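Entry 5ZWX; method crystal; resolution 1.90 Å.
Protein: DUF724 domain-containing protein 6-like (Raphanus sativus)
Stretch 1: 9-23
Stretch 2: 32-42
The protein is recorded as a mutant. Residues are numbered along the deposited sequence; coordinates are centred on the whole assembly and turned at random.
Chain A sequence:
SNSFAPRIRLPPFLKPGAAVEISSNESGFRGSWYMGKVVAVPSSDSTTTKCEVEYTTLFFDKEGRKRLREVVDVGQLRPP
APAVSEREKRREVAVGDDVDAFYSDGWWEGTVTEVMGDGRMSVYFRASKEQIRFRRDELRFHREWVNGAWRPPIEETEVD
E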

ATOM      1  N   ARG A   9      -8.094  18.964 -11.293  1.00 40.71           N
ATOM      2  CA  ARG A   9      -7.521  19.525 -10.071  1.00 41.28           C
ATOM      3  C   ARG A   9      -6.933  18.386  -9.264  1.00 38.61           C
ATOM      4  O   ARG A   9      -7.670  17.673  -8.583  1.00 38.07           O
ATOM      5  CB  ARG A   9      -8.589  20.240  -9.250  1.00 51.64           C
ATOM      6  CG  ARG A   9      -8.070  21.091  -8.089  1.00 65.82           C
ATOM      7  CD  ARG A   9      -8.716  22.482  -8.155  1.00 83.25           C
ATOM      8  NE  ARG A   9      -7.898  23.553  -7.587  1.00 99.72           N
ATOM      9  CZ  ARG A   9      -7.998  23.993  -6.336  1.00103.88           C
ATOM     10  NH1 ARG A   9      -8.862  23.434  -5.505  1.00105.54           N
ATOM     11  NH2 ARG A   9      -7.220  24.982  -5.911  1.00107.04           N
ATOM     12  N   LEU A  10      -5.619  18.222  -9.336  1.00 38.96           N
ATOM     13  CA  LEU A  10      -4.962  17.137  -8.621  1.00 38.13           C
ATOM     14  C   LEU A  10      -4.963  17.367  -7.132  1.00 39.70           C
ATOM     15  O   LEU A  10      -4.888  18.506  -6.677  1.00 39.46           O
ATOM     16  CB  LEU A  10      -3.514  16.990  -9.074  1.00 43.16           C
ATOM     17  CG  LEU A  10      -3.157  16.504 -10.465  1.00 47.76           C
ATOM     18  CD1 LEU A  10      -1.639  16.508 -10.571  1.00 51.49           C
ATOM     19  CD2 LEU A  10      -3.694  15.106 -10.653  1.00 41.38           C
ATOM     20  N   PRO A  11      -4.997  16.274  -6.357  1.00 38.85           N
ATOM     21  CA  PRO A  11      -4.702  16.393  -4.928  1.00 39.44           C
ATOM     22  C   PRO A  11      -3.328  17.038  -4.747  1.00 43.87           C
ATOM     23  O   PRO A  11      -2.409  16.701  -5.494  1.00 42.91           O
ATOM     24  CB  PRO A  11      -4.678  14.936  -4.438  1.00 37.79           C
ATOM     25  CG  PRO A  11      -5.423  14.168  -5.456  1.00 32.26           C
ATOM     26  CD  PRO A  11      -5.263  14.881  -6.770  1.00 34.15           C
ATOM     27  N   PRO A  12      -3.184  17.942  -3.773  1.00 42.40           N
ATOM     28  CA  PRO A  12      -1.902  18.618  -3.499  1.00 47.42           C
ATOM     29  C   PRO A  12      -0.678  17.697  -3.288  1.00 48.20           C
ATOM     30  O   PRO A  12       0.440  18.070  -3.663  1.00 48.26           O
ATOM     31  CB  PRO A  12      -2.207  19.406  -2.219  1.00 47.37           C
ATOM     32  CG  PRO A  12      -3.661  19.774  -2.377  1.00 48.48           C
ATOM     33  CD  PRO A  12      -4.286  18.510  -2.974  1.00 46.51           C
ATOM     34  N   PHE A  13      -0.860  16.518  -2.713  1.00 46.71           N
ATOM     35  CA  PHE A  13       0.313  15.671  -2.463  1.00 48.34           C
ATOM     36  C   PHE A  13       0.893  15.102  -3.756  1.00 46.78           C
ATOM     37  O   PHE A  13       2.028  14.634  -3.781  1.00 47.50           O
ATOM     38  CB  PHE A  13      -0.021  14.522  -1.505  1.00 44.74           C
ATOM     39  CG  PHE A  13      -0.794  13.396  -2.143  1.00 40.41           C
ATOM     40  CD1 PHE A  13      -2.184  13.414  -2.157  1.00 40.10           C
ATOM     41  CD2 PHE A  13      -0.133  12.308  -2.709  1.00 39.38           C
ATOM     42  CE1 PHE A  13      -2.908  12.368  -2.731  1.00 38.77           C
ATOM     43  CE2 PHE A  13      -0.845  11.261  -3.283  1.00 36.32           C
ATOM     44  CZ  PHE A  13      -2.235  11.301  -3.306  1.00 37.20           C
ATOM     45  N   LEU A  14       0.114  15.137  -4.833  1.00 39.23           N
ATOM     46  CA  LEU A  14       0.526  14.476  -6.055  1.00 34.17           C
ATOM     47  C   LEU A  14       1.388  15.393  -6.901  1.00 41.03           C
ATOM     48  O   LEU A  14       0.874  16.280  -7.590  1.00 43.91           O
ATOM     49  CB  LEU A  14      -0.703  14.008  -6.839  1.00 35.99           C
ATOM     50  CG  LEU A  14      -0.810  12.617  -7.461  1.00 41.84           C
ATOM     51  CD1 LEU A  14      -0.127  11.529  -6.615  1.00 41.33           C
ATOM     52  CD2 LEU A  14      -2.295  12.265  -7.730  1.00 38.09           C
ATOM     53  N   LYS A  15       2.699  15.202  -6.836  1.00 38.32           N
ATOM     54  CA  LYS A  15       3.610  15.937  -7.704  1.00 46.76           C
ATOM     55  C   LYS A  15       4.779  15.036  -8.078  1.00 43.98           C
ATOM     56  O   LYS A  15       5.062  14.060  -7.365  1.00 40.54           O
ATOM     57  CB  LYS A  15       4.104  17.221  -7.013  1.00 53.06           C
ATOM     58  CG  LYS A  15       4.894  16.966  -5.742  1.00 59.81           C
ATOM     59  CD  LYS A  15       5.251  18.260  -5.019  1.00 70.35           C
ATOM     60  CE  LYS A  15       4.014  18.916  -4.419  1.00 74.93           C
ATOM     61  NZ  LYS A  15       4.374  20.083  -3.583  1.00 80.12           N
ATOM     62  N   PRO A  16       5.453  15.335  -9.207  1.00 47.38           N
ATOM     63  CA  PRO A  16       6.636  14.538  -9.538  1.00 47.64           C
ATOM     64  C   PRO A  16       7.576  14.449  -8.345  1.00 49.68           C
ATOM     65  O   PRO A  16       7.808  15.459  -7.681  1.00 49.83           O
ATOM     66  CB  PRO A  16       7.284  15.314 -10.690  1.00 53.48           C
ATOM     67  CG  PRO A  16       6.160  16.085 -11.306  1.00 54.32           C
ATOM     68  CD  PRO A  16       5.217  16.417 -10.185  1.00 53.13           C
ATOM     69  N   GLY A  17       8.081  13.253  -8.062  1.00 47.84           N
ATOM     70  CA  GLY A  17       9.020  13.071  -6.975  1.00 47.91           C
ATOM     71  C   GLY A  17       8.354  12.621  -5.690  1.00 45.15           C
ATOM     72  O   GLY A  17       9.004  12.056  -4.822  1.00 46.47           O
ATOM     73  N   ALA A  18       7.053  12.868  -5.567  1.00 44.90           N
ATOM     74  CA  ALA A  18       6.321  12.514  -4.353  1.00 38.72           C
ATOM     75  C   ALA A  18       6.310  11.012  -4.096  1.00 39.28           C
ATOM     76  O   ALA A  18       6.028  10.227  -4.994  1.00 35.03           O
ATOM     77  CB  ALA A  18       4.898  13.007  -4.423  1.00 35.95           C
ATOM     78  N   ALA A  19       6.553  10.638  -2.847  1.00 37.27           N
ATOM     79  CA  ALA A  19       6.391   9.253  -2.419  1.00 39.31           C
ATOM     80  C   ALA A  19       4.898   8.988  -2.313  1.00 37.62           C
ATOM     81  O   ALA A  19       4.147   9.864  -1.889  1.00 34.63           O
ATOM     82  CB  ALA A  19       7.081   9.011  -1.095  1.00 40.15           C
ATOM     83  N   VAL A  20       4.466   7.789  -2.691  1.00 33.80           N
ATOM     84  CA  VAL A  20       3.047   7.440  -2.668  1.00 26.51           C
ATOM     85  C   VAL A  20       2.894   5.943  -2.338  1.00 27.69           C
ATOM     86  O   VAL A  20       3.860   5.200  -2.386  1.00 27.76           O
ATOM     87  CB  VAL A  20       2.358   7.707  -4.039  1.00 34.94           C
ATOM     88  CG1 VAL A  20       2.243   9.199  -4.319  1.00 37.96           C
ATOM     89  CG2 VAL A  20       3.129   7.007  -5.162  1.00 35.70           C
ATOM     90  N   GLU A  21       1.669   5.551  -2.002  1.00 31.27           N
ATOM     91  CA  GLU A  21       1.277   4.154  -1.984  1.00 29.49           C
ATOM     92  C   GLU A  21       0.350   3.934  -3.175  1.00 30.75           C
ATOM     93  O   GLU A  21      -0.465   4.800  -3.543  1.00 30.72           O
ATOM     94  CB  GLU A  21       0.609   3.791  -0.659  1.00 28.19           C
ATOM     95  CG  GLU A  21       1.517   4.128   0.534  1.00 30.57           C
ATOM     96  CD  GLU A  21       1.056   3.548   1.859  1.00 28.26           C
ATOM     97  OE1 GLU A  21      -0.079   3.040   1.947  1.00 29.70           O
ATOM     98  OE2 GLU A  21       1.829   3.648   2.837  1.00 31.64           O
ATOM     99  N   ILE A  22       0.493   2.764  -3.784  1.00 28.65           N
ATOM    100  CA  ILE A  22      -0.132   2.485  -5.070  1.00 26.01           C
ATOM    101  C   ILE A  22      -1.044   1.293  -4.920  1.00 24.80           C
ATOM    102  O   ILE A  22      -0.589   0.195  -4.441  1.00 25.98           O
ATOM    103  CB  ILE A  22       0.922   2.162  -6.145  1.00 29.68           C
ATOM    104  CG1 ILE A  22       1.979   3.272  -6.190  1.00 28.79           C
ATOM    105  CG2 ILE A  22       0.243   1.824  -7.492  1.00 32.00           C
ATOM    106  CD1 ILE A  22       3.285   2.898  -6.830  1.00 31.50           C
ATOM    107  N   SER A  23      -2.308   1.461  -5.296  1.00 25.01           N
ATOM    108  CA  SER A  23      -3.215   0.309  -5.301  1.00 31.55           C
ATOM    109  C   SER A  23      -3.477  -0.105  -6.750  1.00 32.71           C
ATOM    110  O   SER A  23      -3.302   0.677  -7.655  1.00 34.39           O
ATOM    111  CB  SER A  23      -4.522   0.626  -4.572  1.00 33.44           C
ATOM    112  OG  SER A  23      -5.087   1.822  -5.073  1.00 36.37           O
TER
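Stretch 2, residues 32-42: SWYMGKVVAVP

Stretch 2 is a strand from Ser32 to Ala40, extended except at Val39, where psi is -38°, and runs antiparallel to the strand of stretch 1 that includes Ala19 to Ile22: the two axes approach to 4.3 Å, and their N-to-C directions differ by 154°. The register pairs Ala19 with Lys37, Val20 with Gly36, Glu21 with Met35 and Ile22 with Tyr34, at CA–CA separations of 4.3, 5.4, 4.7 and 5.1 Å.

Backbone hydrogen bonds fix this register. Val20 N donates to Gly36 O at 2.9 Å and Gly36 N returns to Val20 O at 3.0 Å; likewise, Ile22 N reaches Tyr34 O at 2.8 Å and Tyr34 N reaches Ile22 O at 2.9 Å. The ladder continues beyond the four bridged pairs, with Val38 N to Ala18 O and Gly17 N to Val38 O both 2.8 Å. Gly17 lies within the type II turn from Lys15 to Ala18, and its phi of 96° suits glycine. One water donates to Ile22 O (2.9 Å) and to Ser32 OG (2.8 Å), linking the strands through solvent.

Apolar packing centres on Val38, whose CG2 lies 3.7 Å from Val20 CG1, 3.8 Å from Leu14 CD1 and 4.1 Å from Ala18 CB. Further along, Val41 CB meets Leu10 CD1 at 3.7 Å, and Val41 CG2 lies 4.0 Å from Pro16 CD. Gly36 leaves room for Ile22: its CA is 3.9 Å from Ile22 CD1, and an ideal CB there would clash with that methyl at 2.6 Å.

On the face carrying Glu21 and Met35, the selenomethionine CE of Met35 comes 3.4 Å from Glu21 CG. The Trp33 ring receives Ser23 CB over one face, 3.7 Å from the centroid of its six-membered ring and 17° off the normal, a CH-pi contact; Glu21 O lies at the ring edge, 3.6 Å from Trp33 CZ3.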

ATOM      1  N   SER A  32      -4.057  -4.627  -1.703  1.00 24.87           N
ATOM      2  CA  SER A  32      -2.646  -4.249  -1.502  1.00 23.24           C
ATOM      3  C   SER A  32      -2.354  -2.777  -1.709  1.00 27.02           C
ATOM      4  O   SER A  32      -3.038  -2.113  -2.494  1.00 25.36           O
ATOM      5  CB  SER A  32      -1.724  -4.991  -2.443  1.00 24.11           C
ATOM      6  OG  SER A  32      -1.934  -4.621  -3.780  1.00 23.60           O
ATOM      7  N   TRP A  33      -1.279  -2.340  -1.055  1.00 26.81           N
ATOM      8  CA  TRP A  33      -0.662  -1.033  -1.272  1.00 28.84           C
ATOM      9  C   TRP A  33       0.842  -1.287  -1.456  1.00 27.44           C
ATOM     10  O   TRP A  33       1.494  -1.842  -0.560  1.00 30.19           O
ATOM     11  CB  TRP A  33      -0.926  -0.110  -0.079  1.00 23.07           C
ATOM     12  CG  TRP A  33      -2.370   0.331   0.017  1.00 28.95           C
ATOM     13  CD1 TRP A  33      -3.345  -0.182   0.833  1.00 29.02           C
ATOM     14  CD2 TRP A  33      -3.000   1.358  -0.768  1.00 25.84           C
ATOM     15  NE1 TRP A  33      -4.540   0.485   0.608  1.00 27.55           N
ATOM     16  CE2 TRP A  33      -4.351   1.428  -0.368  1.00 27.20           C
ATOM     17  CE3 TRP A  33      -2.551   2.217  -1.769  1.00 27.49           C
ATOM     18  CZ2 TRP A  33      -5.256   2.351  -0.934  1.00 28.12           C
ATOM     19  CZ3 TRP A  33      -3.456   3.150  -2.324  1.00 31.62           C
ATOM     20  CH2 TRP A  33      -4.786   3.192  -1.910  1.00 29.59           C
ATOM     21  N   TYR A  34       1.376  -0.932  -2.623  1.00 29.11           N
ATOM     22  CA  TYR A  34       2.820  -1.017  -2.899  1.00 25.83           C
ATOM     23  C   TYR A  34       3.473   0.359  -2.884  1.00 29.43           C
ATOM     24  O   TYR A  34       2.892   1.311  -3.406  1.00 28.61           O
ATOM     25  CB  TYR A  34       3.063  -1.722  -4.240  1.00 27.87           C
ATOM     26  CG  TYR A  34       3.077  -3.242  -3.997  1.00 28.04           C
ATOM     27  CD1 TYR A  34       1.888  -3.934  -3.766  1.00 26.71           C
ATOM     28  CD2 TYR A  34       4.276  -3.958  -3.927  1.00 29.99           C
ATOM     29  CE1 TYR A  34       1.896  -5.347  -3.483  1.00 23.69           C
ATOM     30  CE2 TYR A  34       4.288  -5.345  -3.656  1.00 31.60           C
ATOM     31  CZ  TYR A  34       3.094  -6.019  -3.443  1.00 30.21           C
ATOM     32  OH  TYR A  34       3.091  -7.379  -3.149  1.00 27.18           O
HETATM   33  N   MSE A  35       4.639   0.484  -2.259  1.00 31.37           N
HETATM   34  CA  MSE A  35       5.286   1.798  -2.140  1.00 31.10           C
HETATM   35  C   MSE A  35       5.892   2.219  -3.470  1.00 36.31           C
HETATM   36  O   MSE A  35       6.381   1.380  -4.224  1.00 35.33           O
HETATM   37  CB  MSE A  35       6.370   1.785  -1.054  1.00 37.42           C
HETATM   38  CG  MSE A  35       5.914   1.213   0.271  1.00 39.56           C
HETATM   39 SE   MSE A  35       4.353   2.147   1.068  1.00 47.50          SE
HETATM   40  CE  MSE A  35       2.880   1.041   0.364  1.00 32.04           C
ATOM     41  N   GLY A  36       5.846   3.519  -3.780  1.00 34.19           N
ATOM     42  CA  GLY A  36       6.506   3.986  -4.982  1.00 33.79           C
ATOM     43  C   GLY A  36       6.682   5.492  -4.992  1.00 38.62           C
ATOM     44  O   GLY A  36       6.554   6.140  -3.955  1.00 33.66           O
ATOM     45  N   LYS A  37       6.999   6.041  -6.155  1.00 34.00           N
ATOM     46  CA  LYS A  37       7.127   7.493  -6.268  1.00 36.37           C
ATOM     47  C   LYS A  37       6.507   7.990  -7.568  1.00 38.79           C
ATOM     48  O   LYS A  37       6.451   7.265  -8.556  1.00 38.86           O
ATOM     49  CB  LYS A  37       8.598   7.901  -6.171  1.00 42.54           C
ATOM     50  CG  LYS A  37       9.457   7.444  -7.338  1.00 51.67           C
ATOM     51  CD  LYS A  37      10.726   8.289  -7.439  1.00 64.05           C
ATOM     52  CE  LYS A  37      11.267   8.317  -8.866  1.00 69.73           C
ATOM     53  NZ  LYS A  37      12.655   7.797  -8.995  1.00 74.99           N
ATOM     54  N   VAL A  38       6.051   9.238  -7.574  1.00 35.68           N
ATOM     55  CA  VAL A  38       5.478   9.794  -8.780  1.00 36.63           C
ATOM     56  C   VAL A  38       6.580  10.182  -9.759  1.00 42.31           C
ATOM     57  O   VAL A  38       7.530  10.884  -9.403  1.00 44.76           O
ATOM     58  CB  VAL A  38       4.621  11.033  -8.460  1.00 39.90           C
ATOM     59  CG1 VAL A  38       4.108  11.662  -9.758  1.00 37.44           C
ATOM     60  CG2 VAL A  38       3.469  10.648  -7.515  1.00 36.34           C
ATOM     61  N   VAL A  39       6.445   9.742 -11.002  1.00 42.28           N
ATOM     62  CA  VAL A  39       7.357  10.162 -12.067  1.00 46.51           C
ATOM     63  C   VAL A  39       6.783  11.309 -12.906  1.00 45.86           C
ATOM     64  O   VAL A  39       7.509  12.228 -13.298  1.00 46.67           O
ATOM     65  CB  VAL A  39       7.702   8.976 -12.991  1.00 49.20           C
ATOM     66  CG1 VAL A  39       8.586   9.429 -14.143  1.00 55.11           C
ATOM     67  CG2 VAL A  39       8.397   7.916 -12.201  1.00 48.24           C
ATOM     68  N   ALA A  40       5.483  11.272 -13.172  1.00 42.86           N
ATOM     69  CA  ALA A  40       4.866  12.330 -13.964  1.00 47.29           C
ATOM     70  C   ALA A  40       3.397  12.493 -13.608  1.00 43.82           C
ATOM     71  O   ALA A  40       2.727  11.513 -13.241  1.00 43.89           O
ATOM     72  CB  ALA A  40       5.027  12.042 -15.454  1.00 51.20           C
ATOM     73  N   VAL A  41       2.898  13.730 -13.716  1.00 50.04           N
ATOM     74  CA  VAL A  41       1.488  13.996 -13.454  1.00 45.94           C
ATOM     75  C   VAL A  41       0.874  14.796 -14.599  1.00 45.43           C
ATOM     76  O   VAL A  41       1.597  15.361 -15.411  1.00 50.30           O
ATOM     77  CB  VAL A  41       1.274  14.764 -12.123  1.00 42.08           C
ATOM     78  CG1 VAL A  41       1.879  13.992 -10.931  1.00 39.68           C
ATOM     79  CG2 VAL A  41       1.806  16.184 -12.235  1.00 46.50           C
ATOM     80  N   PRO A  42      -0.460  14.801 -14.701  1.00 46.58           N
ATOM     81  CA  PRO A  42      -1.057  15.686 -15.709  1.00 51.93           C
ATOM     82  C   PRO A  42      -0.733  17.125 -15.364  1.00 56.75           C
ATOM     83  O   PRO A  42      -0.910  17.547 -14.221  1.00 61.49           O
ATOM     84  CB  PRO A  42      -2.558  15.407 -15.592  1.00 52.54           C
ATOM     85  CG  PRO A  42      -2.624  14.009 -15.032  1.00 48.56           C
ATOM     86  CD  PRO A  42      -1.451  13.901 -14.093  1.00 45.14           C
TER
HETATM   87  O   HOH W   1      -1.084  -2.483  -5.339  1.00 26.22           O